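Local coordinates for SMC protein (PDB 3NWC) that forms the hinge domain of an archaeal SMC chromosome-partitioning protein, which mediates homodimerization and binds DNA, at the interface of chains A and B. Sequence-based numbering; all coordinates share one arbitrary frame. Chains: chain A/B, SMC protein.

The interface of chains A and B. Residues chain A 62, 90-93, 96-98, 126; chain B 159-163.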
# COMPACT_ATOMS: atom_id res chain seq x y z
N ARG A 62 -2.44 6.00 0.12
CA ARG A 62 -3.62 6.55 -0.52
C ARG A 62 -3.43 8.04 -0.77
O ARG A 62 -4.03 8.60 -1.67
CB ARG A 62 -4.87 6.29 0.32
CG ARG A 62 -5.22 4.82 0.44
CD ARG A 62 -5.18 4.15 -0.91
NE ARG A 62 -5.56 2.75 -0.83
CZ ARG A 62 -5.76 1.97 -1.88
NH1 ARG A 62 -5.64 2.46 -3.11
NH2 ARG A 62 -6.11 0.71 -1.70
N THR A 90 -2.23 5.24 -9.08
CA THR A 90 -3.49 4.64 -8.69
C THR A 90 -4.57 5.71 -8.80
O THR A 90 -4.43 6.81 -8.24
CB THR A 90 -3.43 4.11 -7.25
OG1 THR A 90 -2.43 3.10 -7.18
CG2 THR A 90 -4.78 3.51 -6.84
N PHE A 91 -5.63 5.40 -9.54
CA PHE A 91 -6.70 6.37 -9.79
C PHE A 91 -7.96 6.00 -9.04
O PHE A 91 -8.30 4.82 -8.95
CB PHE A 91 -6.97 6.44 -11.29
CG PHE A 91 -5.78 6.92 -12.08
CD1 PHE A 91 -5.56 8.28 -12.26
CD2 PHE A 91 -4.88 6.02 -12.62
CE1 PHE A 91 -4.45 8.72 -12.99
CE2 PHE A 91 -3.77 6.45 -13.35
CZ PHE A 91 -3.57 7.81 -13.53
N LEU A 92 -8.65 7.02 -8.52
CA LEU A 92 -9.91 6.84 -7.80
C LEU A 92 -11.06 7.49 -8.58
O LEU A 92 -11.24 8.71 -8.52
CB LEU A 92 -9.81 7.45 -6.40
CG LEU A 92 -8.58 7.04 -5.58
CD1 LEU A 92 -8.66 7.64 -4.18
CD2 LEU A 92 -8.48 5.53 -5.48
N PRO A 93 -11.83 6.69 -9.33
CA PRO A 93 -12.91 7.23 -10.18
C PRO A 93 -14.14 7.46 -9.33
O PRO A 93 -14.64 6.54 -8.68
CB PRO A 93 -13.16 6.10 -11.18
CG PRO A 93 -12.13 5.02 -10.88
CD PRO A 93 -11.74 5.23 -9.46
N LYS A 96 -17.07 5.14 -9.35
CA LYS A 96 -16.84 3.73 -9.09
C LYS A 96 -16.40 3.50 -7.66
O LYS A 96 -16.73 2.48 -7.05
CB LYS A 96 -15.76 3.18 -10.04
CG LYS A 96 -16.14 3.19 -11.51
CD LYS A 96 -17.13 2.08 -11.82
CE LYS A 96 -17.39 1.99 -13.32
NZ LYS A 96 -18.54 1.08 -13.61
N ILE A 97 -15.62 4.44 -7.14
CA ILE A 97 -14.92 4.21 -5.89
C ILE A 97 -15.88 4.06 -4.71
O ILE A 97 -16.80 4.86 -4.54
CB ILE A 97 -13.87 5.32 -5.64
CG1 ILE A 97 -12.80 4.85 -4.63
CG2 ILE A 97 -14.56 6.62 -5.23
CD1 ILE A 97 -11.87 3.76 -5.18
N LYS A 98 -15.68 3.03 -3.91
CA LYS A 98 -16.64 2.70 -2.86
C LYS A 98 -16.30 3.30 -1.50
O LYS A 98 -15.28 2.98 -0.89
CB LYS A 98 -16.77 1.18 -2.74
CG LYS A 98 -17.56 0.55 -3.88
CD LYS A 98 -17.62 -0.97 -3.76
N PHE A 126 -13.65 6.54 0.81
CA PHE A 126 -12.98 5.29 0.45
C PHE A 126 -11.67 5.15 1.24
O PHE A 126 -11.36 4.08 1.76
CB PHE A 126 -12.69 5.23 -1.05
CG PHE A 126 -11.48 4.41 -1.39
CD1 PHE A 126 -11.54 3.02 -1.37
CD2 PHE A 126 -10.28 5.02 -1.67
CE1 PHE A 126 -10.42 2.27 -1.65
CE2 PHE A 126 -9.17 4.28 -1.95
CZ PHE A 126 -9.24 2.90 -1.94
N ARG B 159 -10.86 -4.10 -5.48
CA ARG B 159 -12.30 -4.36 -5.44
C ARG B 159 -13.07 -3.06 -5.17
O ARG B 159 -14.22 -2.90 -5.58
CB ARG B 159 -12.63 -5.41 -4.39
CG ARG B 159 -14.06 -5.94 -4.45
CD ARG B 159 -14.23 -7.09 -3.48
NE ARG B 159 -15.58 -7.65 -3.49
CZ ARG B 159 -15.85 -8.91 -3.17
NH1 ARG B 159 -14.86 -9.73 -2.83
NH2 ARG B 159 -17.11 -9.35 -3.19
N SER B 160 -12.39 -2.14 -4.49
CA SER B 160 -12.91 -0.82 -4.14
C SER B 160 -13.26 0.01 -5.36
O SER B 160 -14.09 0.92 -5.29
CB SER B 160 -11.85 -0.06 -3.34
OG SER B 160 -10.70 0.19 -4.17
N GLY B 161 -12.58 -0.26 -6.47
CA GLY B 161 -12.76 0.53 -7.67
C GLY B 161 -11.50 1.31 -8.05
O GLY B 161 -11.50 1.99 -9.07
N ALA B 162 -10.46 1.23 -7.23
CA ALA B 162 -9.19 1.92 -7.49
C ALA B 162 -8.42 1.23 -8.61
O ALA B 162 -8.26 0.00 -8.60
CB ALA B 162 -8.34 1.96 -6.23
N ILE B 163 -7.94 2.01 -9.57
CA ILE B 163 -7.29 1.47 -10.76
C ILE B 163 -5.84 1.90 -10.83
O ILE B 163 -5.55 3.10 -10.80
CB ILE B 163 -8.00 1.92 -12.03
CG1 ILE B 163 -9.50 1.60 -11.93
CG2 ILE B 163 -7.40 1.23 -13.25
CD1 ILE B 163 -10.33 2.12 -13.07
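The carbonyl oxygen of B:Ile163 is gripped by a short hydrogen bond across the interface, from the backbone N of A:Phe91 at 2.6 Å. The bond is nearly straight, 167° at the hydrogen, although the donor stands above the carbonyl plane. Its return partner runs from B:Ile163 N to A:Phe91 O at 2.9 Å, in the carbonyl plane, and the pair closes an antiparallel beta bridge. Further along, A:Lys98 N reaches B:Ser160 O at 3.0 Å, also in the carbonyl plane but bent to 139° at the hydrogen. Main-chain groups thus carry the polar pairing, while side chains fill in between. B:Ser160 places OG between its own N and carbonyl carbon (chi1 65°), where it accepts the N-H of B:Ala162 at 3.2 Å, a bond that spans B:Gly161 and is likely to steady the turn there. The CB of the same serine presses on the CE1 corner of the A:Phe126 ring at 3.2 Å. A:Ile97 swings CG1 anti to its backbone N and lays CD1 over the centre of one ring face; that methyl also lies against B:Ala162 N. The CZ tip of the phenylalanine points onto the centre of the A:Arg62 guanidinium face, 3.6 Å above its plane, so the ring meets the arginine end-on. An alanine in place of A:Phe126 would probably loosen the seat of B:Ser160 and leave both A:Ile97 CD1 and the guanidinium less firmly placed. The methyl of B:Ala162 touches A:Leu92 CD2, 3.7 Å away, and, less than a right angle around from it, A:Thr90 CG2. On the other side of the strand, the side chains of A:Pro93 and B:Ile163 cross obliquely, loosely touching through CG and CD1. In the homodimeric SMC hinge, strand 89-93 of one subunit pairs here with the start of strand 163-165 of the other, flanked by the loop at A:Ile97 and by helix 121-128; two-fold symmetry repeats the joint with the chains exchanged.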